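Local structure of proline iminopeptidase (Streptomyces halstedii, 3WMR) at residues A[131-136]-A[144-149]; A[99-104]-A[136-141]; A[119-124]-A[309-314]; A[258-263]-A[271-276]. The protein acts as an amidohydrolase on polyketide substrates and, like its peptidase S33 relatives, probably cleaves the bond that holds an N-terminal amino acid. One frame throughout, in Å; residues are numbered along the deposited sequence.

Contact 1: residues A[131-136]-A[144-149]; sequences LGSVHA and RGLVVA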
# COMPACT_ATOMS: atom_id res chain seq x y z
N LEU A 131 5.84 -4.32 -3.04
CA LEU A 131 5.62 -5.78 -3.03
C LEU A 131 5.07 -6.25 -4.38
O LEU A 131 5.60 -7.19 -4.99
CB LEU A 131 4.68 -6.18 -1.87
CG LEU A 131 4.33 -7.67 -1.73
CD1 LEU A 131 5.58 -8.49 -1.44
CD2 LEU A 131 3.29 -7.90 -0.65
N GLY A 132 4.01 -5.59 -4.86
CA GLY A 132 3.46 -5.92 -6.18
C GLY A 132 4.48 -5.89 -7.30
O GLY A 132 4.45 -6.75 -8.19
N SER A 133 5.40 -4.92 -7.27
CA SER A 133 6.43 -4.79 -8.30
C SER A 133 7.41 -5.95 -8.25
O SER A 133 7.82 -6.49 -9.29
CB SER A 133 7.21 -3.49 -8.14
OG SER A 133 6.37 -2.38 -8.32
N VAL A 134 7.79 -6.34 -7.04
CA VAL A 134 8.71 -7.48 -6.84
C VAL A 134 8.06 -8.75 -7.39
O VAL A 134 8.67 -9.52 -8.14
CB VAL A 134 9.08 -7.65 -5.35
CG1 VAL A 134 9.91 -8.91 -5.13
CG2 VAL A 134 9.83 -6.43 -4.84
N HIS A 135 6.81 -8.96 -7.01
CA HIS A 135 6.02 -10.06 -7.55
C HIS A 135 5.92 -10.05 -9.08
O HIS A 135 6.16 -11.06 -9.72
CB HIS A 135 4.64 -10.02 -6.93
CG HIS A 135 3.72 -11.07 -7.43
ND1 HIS A 135 3.51 -12.26 -6.75
CD2 HIS A 135 2.94 -11.13 -8.53
CE1 HIS A 135 2.64 -12.99 -7.42
NE2 HIS A 135 2.29 -12.33 -8.51
N ALA A 136 5.58 -8.90 -9.67
CA ALA A 136 5.45 -8.77 -11.12
C ALA A 136 6.79 -8.99 -11.86
O ALA A 136 6.79 -9.42 -13.02
CB ALA A 136 4.88 -7.41 -11.50
N ARG A 144 -2.12 -10.26 -15.21
CA ARG A 144 -2.57 -9.45 -16.36
C ARG A 144 -2.09 -7.99 -16.38
O ARG A 144 -1.95 -7.39 -17.45
CB ARG A 144 -4.09 -9.42 -16.42
CG ARG A 144 -4.72 -10.70 -16.91
CD ARG A 144 -6.23 -10.68 -16.76
NE ARG A 144 -6.91 -10.27 -17.97
CZ ARG A 144 -7.56 -11.09 -18.80
NH1 ARG A 144 -7.65 -12.40 -18.57
NH2 ARG A 144 -8.12 -10.58 -19.87
N GLY A 145 -1.91 -7.41 -15.20
CA GLY A 145 -1.62 -6.00 -15.06
C GLY A 145 -1.23 -5.68 -13.63
O GLY A 145 -1.56 -6.42 -12.71
N LEU A 146 -0.51 -4.58 -13.45
CA LEU A 146 -0.09 -4.13 -12.14
C LEU A 146 -0.42 -2.66 -11.98
O LEU A 146 -0.06 -1.84 -12.83
CB LEU A 146 1.43 -4.28 -11.97
CG LEU A 146 2.09 -3.62 -10.75
CD1 LEU A 146 1.62 -4.26 -9.45
CD2 LEU A 146 3.62 -3.73 -10.88
N VAL A 147 -1.04 -2.33 -10.86
CA VAL A 147 -1.16 -0.93 -10.46
C VAL A 147 -0.31 -0.69 -9.21
O VAL A 147 -0.38 -1.43 -8.23
CB VAL A 147 -2.61 -0.53 -10.18
CG1 VAL A 147 -2.69 0.97 -9.90
CG2 VAL A 147 -3.48 -0.92 -11.37
N VAL A 148 0.51 0.35 -9.29
CA VAL A 148 1.30 0.81 -8.16
C VAL A 148 0.78 2.21 -7.81
O VAL A 148 1.07 3.19 -8.52
CB VAL A 148 2.83 0.79 -8.42
CG1 VAL A 148 3.28 -0.64 -8.67
CG2 VAL A 148 3.22 1.70 -9.57
N ALA A 149 -0.00 2.25 -6.74
CA ALA A 149 -0.73 3.42 -6.30
C ALA A 149 -0.10 3.99 -5.04
O ALA A 149 -0.01 3.29 -4.04
CB ALA A 149 -2.18 3.04 -6.02
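Leu-146, on strand 144-149, sends its two methyls to separate places on helix segment 131-136. CG stands anti to the backbone N (chi1 170°), which carries the fork outward from the sheet. CD1 lies on the backbone of Gly-132, 3.9 Å from its C atom. CD2 lies between Ser-133 and Ala-136, 3.9 Å from Ala-136 CB and 4.0 Å from Ser-133 CA. The helix can come this low because position 132 has no side chain: a beta carbon built on Gly-132 would stand only 3.1 Å from Leu-146 CD1, too close for two carbons. Helix and strand run nearly antiparallel, their axes 155° apart and 8.7 Å distant at closest approach.

Further along, Ser-133 OG lies 3.6 Å from Val-148 CG1. The serine hydroxyl sits beside its own backbone N (chi1 -64°), where it also bonds to Gly-129 O, one turn earlier in the helix. Its hydrogen-bonding need is thus met within the helix, and OG only packs against the valine methyl. Strand residue Val-148 turns CG1 toward it, and its side chain is about 9 Å from that of Ser-126, the predicted nucleophile. The two segments are successive elements of the beta-alpha-beta unit formed by strand 120-125, helix 127-137 and strand 143-149. With no hydrogen bond between them, their union rests on dispersion and on the fit of Leu-146, with Val-148 beside it, against glycine, serine and alanine, a buried interface whose only hydroxyl brings no polar demand to the strand.

Contact 2: residues A[99-104]-A[136-141]; sequences TVQLFE and AARRPA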
# COMPACT_ATOMS: atom_id res chain seq x y z
N THR A 99 10.40 -10.10 6.58
CA THR A 99 11.13 -9.88 5.36
C THR A 99 10.18 -9.69 4.19
O THR A 99 9.01 -10.07 4.26
CB THR A 99 12.00 -11.09 5.03
OG1 THR A 99 11.15 -12.24 4.92
CG2 THR A 99 13.02 -11.32 6.15
N VAL A 100 10.70 -9.11 3.12
CA VAL A 100 9.97 -9.02 1.87
C VAL A 100 9.65 -10.43 1.35
O VAL A 100 8.56 -10.66 0.84
CB VAL A 100 10.78 -8.22 0.82
CG1 VAL A 100 10.01 -8.13 -0.49
CG2 VAL A 100 11.14 -6.84 1.35
N GLN A 101 10.59 -11.37 1.46
CA GLN A 101 10.37 -12.74 0.98
C GLN A 101 9.16 -13.37 1.65
O GLN A 101 8.37 -14.06 1.01
CB GLN A 101 11.60 -13.62 1.23
CG GLN A 101 11.43 -15.03 0.66
CD GLN A 101 11.23 -15.04 -0.86
OE1 GLN A 101 10.28 -15.64 -1.38
NE2 GLN A 101 12.15 -14.37 -1.58
N LEU A 102 9.01 -13.15 2.95
CA LEU A 102 7.86 -13.64 3.70
C LEU A 102 6.55 -13.23 3.03
O LEU A 102 5.66 -14.06 2.80
CB LEU A 102 7.89 -13.08 5.11
CG LEU A 102 6.77 -13.53 6.05
CD1 LEU A 102 6.94 -15.01 6.37
CD2 LEU A 102 6.77 -12.69 7.31
N PHE A 103 6.43 -11.94 2.72
CA PHE A 103 5.18 -11.40 2.19
C PHE A 103 4.96 -11.77 0.74
O PHE A 103 3.81 -11.89 0.32
CB PHE A 103 5.11 -9.89 2.40
CG PHE A 103 4.99 -9.51 3.84
CD1 PHE A 103 3.81 -9.75 4.52
CD2 PHE A 103 6.07 -9.00 4.54
CE1 PHE A 103 3.69 -9.45 5.86
CE2 PHE A 103 5.95 -8.69 5.88
CZ PHE A 103 4.76 -8.93 6.54
N GLU A 104 6.04 -11.94 -0.03
CA GLU A 104 5.94 -12.50 -1.39
C GLU A 104 5.38 -13.92 -1.35
O GLU A 104 4.55 -14.29 -2.17
CB GLU A 104 7.31 -12.62 -2.06
CG GLU A 104 7.97 -11.32 -2.45
CD GLU A 104 9.30 -11.59 -3.12
OE1 GLU A 104 9.28 -12.18 -4.21
OE2 GLU A 104 10.35 -11.23 -2.56
N ALA A 136 5.58 -8.90 -9.67
CA ALA A 136 5.45 -8.77 -11.12
C ALA A 136 6.79 -8.99 -11.86
O ALA A 136 6.79 -9.42 -13.02
CB ALA A 136 4.88 -7.41 -11.50
N ALA A 137 7.90 -8.72 -11.19
CA ALA A 137 9.21 -8.79 -11.81
C ALA A 137 9.67 -10.24 -12.02
O ALA A 137 10.53 -10.50 -12.84
CB ALA A 137 10.23 -8.01 -10.99
N ARG A 138 9.05 -11.16 -11.30
CA ARG A 138 9.28 -12.59 -11.49
C ARG A 138 8.48 -13.16 -12.65
O ARG A 138 8.59 -14.35 -12.95
CB ARG A 138 8.93 -13.34 -10.21
CG ARG A 138 9.71 -12.81 -9.03
CD ARG A 138 9.40 -13.55 -7.75
NE ARG A 138 10.34 -13.34 -6.63
CZ ARG A 138 11.06 -12.24 -6.36
NH1 ARG A 138 11.02 -11.14 -7.11
NH2 ARG A 138 11.84 -12.24 -5.29
N ARG A 139 7.65 -12.33 -13.28
CA ARG A 139 6.94 -12.69 -14.49
C ARG A 139 6.04 -13.91 -14.31
O ARG A 139 6.15 -14.88 -15.06
CB ARG A 139 7.94 -12.91 -15.65
CG ARG A 139 8.71 -11.64 -16.02
CD ARG A 139 9.76 -11.89 -17.10
NE ARG A 139 10.34 -10.64 -17.59
CZ ARG A 139 11.23 -10.55 -18.59
NH1 ARG A 139 11.65 -11.63 -19.22
NH2 ARG A 139 11.70 -9.36 -18.96
N PRO A 140 5.15 -13.87 -13.30
CA PRO A 140 4.23 -14.99 -13.10
C PRO A 140 3.19 -15.03 -14.24
O PRO A 140 2.80 -13.98 -14.75
CB PRO A 140 3.55 -14.64 -11.77
CG PRO A 140 3.54 -13.15 -11.75
CD PRO A 140 4.77 -12.70 -12.48
N ALA A 141 2.76 -16.23 -14.61
CA ALA A 141 1.96 -16.44 -15.82
C ALA A 141 0.56 -15.84 -15.76
O ALA A 141 0.03 -15.35 -16.77
CB ALA A 141 1.87 -17.94 -16.13
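Arg-138 NH2 meets Glu-104 OE1 in a salt bridge of 2.8 Å, although the exact place of OE1 is doubtful because it also sits too close to the arginine's central carbon. The other carboxylate oxygen, Glu-104 OE2, is 3.3 Å from the same NH2. The two groups do not lie side by side in one plane: Glu-104 CD is 3.3 Å above one face of the guanidinium, displaced toward its rim, and the planes stand 85° apart. The attraction is thus probably more one of charge than of directed hydrogen bonds. Both chains are stretched out to make it, Glu-104 beyond CG and Arg-138 from CG to NE, and they cross at about a right angle. NH1 of Arg-138 turns back to a weak bond with Val-134 O in the last turn of the helix that precedes it. Replacing Glu-104 with an alanine would probably leave the guanidinium without its opposite charge, held by that weak bond and freer to swing outward.

Thr-99 caps the start of helix 100-113, its OG1 accepting from Leu-102 N at 3.0 Å, and Glu-104 lies in the first turns. A bound 1-ethoxy-2-(2-ethoxyethoxy)ethane lies about 4 Å from the Glu-104 side chain. The glutamate also packs on Leu-131 and Val-134, so the contact ties helix 100-113 to the C-terminal end of helix 127-137, which in turn lies against strand 143-149.

Contact 3: residues A[119-124]-A[309-314]; sequences DYVLFG and DYLESL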
# COMPACT_ATOMS: atom_id res chain seq x y z
N ASP A 119 -5.12 -16.31 -13.25
CA ASP A 119 -5.63 -15.09 -13.87
C ASP A 119 -6.02 -14.02 -12.84
O ASP A 119 -6.99 -14.20 -12.10
CB ASP A 119 -6.84 -15.42 -14.74
CG ASP A 119 -7.20 -14.29 -15.66
OD1 ASP A 119 -6.43 -13.32 -15.73
OD2 ASP A 119 -8.24 -14.35 -16.32
N TYR A 120 -5.27 -12.92 -12.78
CA TYR A 120 -5.47 -11.91 -11.74
C TYR A 120 -4.80 -10.59 -12.12
O TYR A 120 -3.90 -10.58 -12.95
CB TYR A 120 -4.99 -12.41 -10.36
CG TYR A 120 -3.50 -12.72 -10.28
CD1 TYR A 120 -3.00 -13.88 -10.83
CD2 TYR A 120 -2.61 -11.84 -9.67
CE1 TYR A 120 -1.63 -14.18 -10.78
CE2 TYR A 120 -1.23 -12.13 -9.62
CZ TYR A 120 -0.75 -13.30 -10.18
OH TYR A 120 0.61 -13.60 -10.12
N VAL A 121 -5.30 -9.49 -11.55
CA VAL A 121 -4.69 -8.16 -11.67
C VAL A 121 -4.24 -7.78 -10.26
O VAL A 121 -4.90 -8.14 -9.29
CB VAL A 121 -5.71 -7.16 -12.25
CG1 VAL A 121 -5.12 -5.76 -12.41
CG2 VAL A 121 -6.22 -7.65 -13.59
N LEU A 122 -3.10 -7.11 -10.13
CA LEU A 122 -2.63 -6.64 -8.83
C LEU A 122 -2.72 -5.13 -8.72
O LEU A 122 -2.29 -4.40 -9.62
CB LEU A 122 -1.18 -7.05 -8.55
CG LEU A 122 -0.79 -8.50 -8.29
CD1 LEU A 122 0.69 -8.53 -7.92
CD2 LEU A 122 -1.61 -9.14 -7.18
N PHE A 123 -3.30 -4.66 -7.60
CA PHE A 123 -3.28 -3.25 -7.21
C PHE A 123 -2.51 -3.20 -5.90
O PHE A 123 -2.87 -3.87 -4.93
CB PHE A 123 -4.70 -2.75 -7.01
CG PHE A 123 -4.80 -1.34 -6.48
CD1 PHE A 123 -4.94 -0.27 -7.34
CD2 PHE A 123 -4.79 -1.10 -5.11
CE1 PHE A 123 -5.06 1.02 -6.84
CE2 PHE A 123 -4.93 0.20 -4.60
CZ PHE A 123 -5.06 1.25 -5.47
N GLY A 124 -1.44 -2.43 -5.86
CA GLY A 124 -0.61 -2.37 -4.66
C GLY A 124 -0.53 -0.93 -4.24
O GLY A 124 -0.12 -0.09 -5.01
N ASP A 309 -11.15 2.44 -16.27
CA ASP A 309 -10.54 2.73 -17.58
C ASP A 309 -9.29 1.87 -17.82
O ASP A 309 -9.13 1.26 -18.89
CB ASP A 309 -10.21 4.22 -17.66
CG ASP A 309 -9.78 4.65 -19.05
OD1 ASP A 309 -10.66 5.07 -19.84
OD2 ASP A 309 -8.56 4.57 -19.36
N TYR A 310 -8.41 1.81 -16.82
CA TYR A 310 -7.22 0.97 -16.91
C TYR A 310 -7.62 -0.51 -16.97
O TYR A 310 -7.15 -1.27 -17.84
CB TYR A 310 -6.29 1.21 -15.70
CG TYR A 310 -5.26 0.12 -15.53
CD1 TYR A 310 -4.12 0.10 -16.34
CD2 TYR A 310 -5.45 -0.91 -14.63
CE1 TYR A 310 -3.18 -0.92 -16.23
CE2 TYR A 310 -4.52 -1.93 -14.52
CZ TYR A 310 -3.38 -1.93 -15.32
OH TYR A 310 -2.44 -2.95 -15.20
N LEU A 311 -8.50 -0.94 -16.06
CA LEU A 311 -8.88 -2.35 -15.98
C LEU A 311 -9.53 -2.88 -17.28
O LEU A 311 -9.27 -4.01 -17.69
CB LEU A 311 -9.79 -2.63 -14.75
CG LEU A 311 -9.14 -2.55 -13.36
CD1 LEU A 311 -10.21 -2.61 -12.29
CD2 LEU A 311 -8.13 -3.66 -13.14
N GLU A 312 -10.35 -2.05 -17.93
CA GLU A 312 -11.01 -2.45 -19.18
C GLU A 312 -10.02 -2.68 -20.33
O GLU A 312 -10.27 -3.51 -21.19
CB GLU A 312 -12.09 -1.45 -19.59
CG GLU A 312 -13.35 -1.50 -18.72
CD GLU A 312 -14.14 -2.79 -18.88
OE1 GLU A 312 -14.42 -3.20 -20.03
OE2 GLU A 312 -14.49 -3.40 -17.84
N SER A 313 -8.88 -1.98 -20.33
CA SER A 313 -7.85 -2.20 -21.36
C SER A 313 -7.25 -3.61 -21.28
O SER A 313 -6.62 -4.04 -22.23
CB SER A 313 -6.74 -1.13 -21.29
OG SER A 313 -5.80 -1.37 -20.25
N LEU A 314 -7.46 -4.31 -20.16
CA LEU A 314 -6.92 -5.64 -19.94
C LEU A 314 -7.86 -6.80 -20.28
O LEU A 314 -7.48 -7.94 -20.07
CB LEU A 314 -6.50 -5.81 -18.48
CG LEU A 314 -5.60 -4.75 -17.88
CD1 LEU A 314 -5.41 -5.04 -16.40
CD2 LEU A 314 -4.26 -4.73 -18.62
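Val-121 makes all of the apolar contact from the strand's side, dividing its two methyls among three residues of segment 309-314. CG1 stands anti to the backbone N (chi1 -179°) and meets Leu-311 CD2 at 3.7 Å, the two side chains crossing obliquely. CG2 faces Leu-314 CD1 at 3.9 Å, tip to tip. The aromatic part is looser: Tyr-310 offers the edge of its ring, with CE2 4.4 Å from Val-121 CG1.

Polar interactions lie around this apolar patch and do not cross it directly. Ser-313 OG donates to Tyr-310 O at 2.8 Å, in the carbonyl plane and on a lone pair, a bond within the segment. Tyr-310 OH bonds to Pro-257 O. Arg-144, on the neighbouring strand, joins the two segments from outside, with NH1 in a salt bridge to Asp-119 OD2 and NH2 bonded to Leu-314 O.

The C-terminal helix 300-312 thus packs against one face of the central sheet, while Leu-122 points to the other. This is the layered alpha/beta hydrolase fold, in which strand 120-125 leads into the probable nucleophile elbow bearing Ser-126.

Contact 4: residues A[258-263]-A[271-276]; sequences TMVLIG and ATVKPF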
# COMPACT_ATOMS: atom_id res chain seq x y z
N THR A 258 1.48 -1.61 -16.71
CA THR A 258 1.56 -1.11 -15.36
C THR A 258 1.01 0.31 -15.32
O THR A 258 1.22 1.09 -16.27
CB THR A 258 3.02 -1.16 -14.87
OG1 THR A 258 3.48 -2.52 -14.88
CG2 THR A 258 3.14 -0.58 -13.45
N MET A 259 0.29 0.65 -14.25
CA MET A 259 -0.19 2.03 -14.08
C MET A 259 0.36 2.61 -12.77
O MET A 259 0.24 1.98 -11.71
CB MET A 259 -1.73 2.12 -14.06
CG MET A 259 -2.22 3.55 -13.88
SD MET A 259 -3.99 3.86 -14.14
CE MET A 259 -4.67 2.60 -13.07
N VAL A 260 0.97 3.80 -12.86
CA VAL A 260 1.38 4.56 -11.69
C VAL A 260 0.29 5.58 -11.40
O VAL A 260 -0.06 6.37 -12.28
CB VAL A 260 2.71 5.30 -11.92
CG1 VAL A 260 3.06 6.16 -10.71
CG2 VAL A 260 3.82 4.30 -12.23
N LEU A 261 -0.25 5.54 -10.19
CA LEU A 261 -1.33 6.42 -9.78
C LEU A 261 -0.95 7.03 -8.46
O LEU A 261 -0.75 6.31 -7.48
CB LEU A 261 -2.64 5.64 -9.64
CG LEU A 261 -3.93 6.46 -9.40
CD1 LEU A 261 -5.10 5.73 -10.03
CD2 LEU A 261 -4.21 6.73 -7.93
N ILE A 262 -0.83 8.36 -8.44
CA ILE A 262 -0.52 9.09 -7.23
C ILE A 262 -1.46 10.27 -7.12
O ILE A 262 -2.18 10.62 -8.09
CB ILE A 262 0.95 9.58 -7.20
CG1 ILE A 262 1.23 10.51 -8.38
CG2 ILE A 262 1.94 8.41 -7.23
CD1 ILE A 262 2.56 11.23 -8.31
N GLY A 263 -1.51 10.87 -5.93
CA GLY A 263 -2.19 12.15 -5.75
C GLY A 263 -1.23 13.29 -6.01
O GLY A 263 -0.02 13.14 -5.81
N ALA A 271 8.83 12.63 -7.85
CA ALA A 271 10.20 12.13 -7.75
C ALA A 271 10.32 10.68 -7.26
O ALA A 271 11.20 9.93 -7.69
CB ALA A 271 11.04 13.04 -6.86
N THR A 272 9.45 10.27 -6.34
CA THR A 272 9.53 8.91 -5.76
C THR A 272 9.09 7.86 -6.76
O THR A 272 9.57 6.74 -6.73
CB THR A 272 8.67 8.72 -4.48
OG1 THR A 272 7.29 8.88 -4.79
CG2 THR A 272 9.08 9.68 -3.39
N VAL A 273 8.17 8.23 -7.66
CA VAL A 273 7.66 7.28 -8.66
C VAL A 273 8.37 7.36 -10.01
O VAL A 273 8.10 6.57 -10.89
CB VAL A 273 6.13 7.44 -8.86
CG1 VAL A 273 5.40 7.27 -7.54
CG2 VAL A 273 5.78 8.77 -9.51
N LYS A 274 9.30 8.30 -10.18
CA LYS A 274 9.98 8.48 -11.46
C LYS A 274 10.69 7.22 -11.98
O LYS A 274 10.62 6.94 -13.19
CB LYS A 274 10.96 9.67 -11.39
CG LYS A 274 11.41 10.17 -12.76
CD LYS A 274 11.83 11.64 -12.68
CE LYS A 274 12.23 12.20 -14.04
NZ LYS A 274 13.29 11.37 -14.69
N PRO A 275 11.35 6.45 -11.10
CA PRO A 275 11.93 5.22 -11.60
C PRO A 275 10.91 4.25 -12.25
O PRO A 275 11.29 3.55 -13.17
CB PRO A 275 12.58 4.61 -10.35
CG PRO A 275 12.87 5.77 -9.48
CD PRO A 275 11.67 6.65 -9.67
N PHE A 276 9.64 4.22 -11.79
CA PHE A 276 8.64 3.38 -12.47
C PHE A 276 8.45 3.86 -13.90
O PHE A 276 8.43 3.06 -14.84
CB PHE A 276 7.27 3.41 -11.77
CG PHE A 276 7.24 2.73 -10.44
CD1 PHE A 276 7.27 1.35 -10.35
CD2 PHE A 276 7.09 3.47 -9.28
CE1 PHE A 276 7.22 0.72 -9.12
CE2 PHE A 276 7.03 2.85 -8.04
CZ PHE A 276 7.08 1.48 -7.96
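Strand 258-263 and helix segment 271-276 run almost exactly antiparallel, at 175° with their axes 9.7 Å apart at closest approach, and their CA atoms come nearest at Val-260 and Phe-276. They are the first two elements of a beta-alpha-beta unit completed by the parallel strand 283-288.

Val-260 meets both Val-273 and Phe-276, one methyl to each. Its CG1, anti to the backbone N (chi1 176°), reaches Val-273 CB at 3.8 Å. Its CG2, beside the N, meets Phe-276 CB at 3.6 Å, so the phenylalanine is touched mainly at the root of its side chain. An alanine at Val-260 would remove both methyls and is likely to open a gap beneath Val-273 and Phe-276. The helix bends here: Pro-275 has no N-H to give, and Phe-276 N makes just a weak bond to Val-273 O.

Beyond the strand's end lies Asp-266, predicted to be catalytic, whose OD2 accepts from Gly-263 N; the side chains of Ile-262 and Asp-266 are about 4 Å apart. Ile-262 holds CG1 between its backbone N and carbonyl carbon (chi1 60°), which frees the other branch for the helix: CG2 meets Val-273 CG1 end to end at 3.7 Å.

In the fold
Three of the contacts are buried and apolar, each pressing a helix on a strand of the same central sheet. Contacts 1 and 4 are close relatives, each within a beta-alpha-beta unit; their strands are neighbours joined by backbone hydrogen bonds between Leu-146, Val-148 and Met-259. Contact 3 differs in bringing together segments far apart in sequence, on the sheet face away from helix 127-137; its Tyr-310 also touches Met-259 of the strand in contact 4. Contact 2, partly exposed, works by charge instead of methyl groups. It shares helix 127-137 with contact 1: that helix meets the sheet through small residues, and the salt bridge is made from just beyond its C-terminal end to helix 100-113.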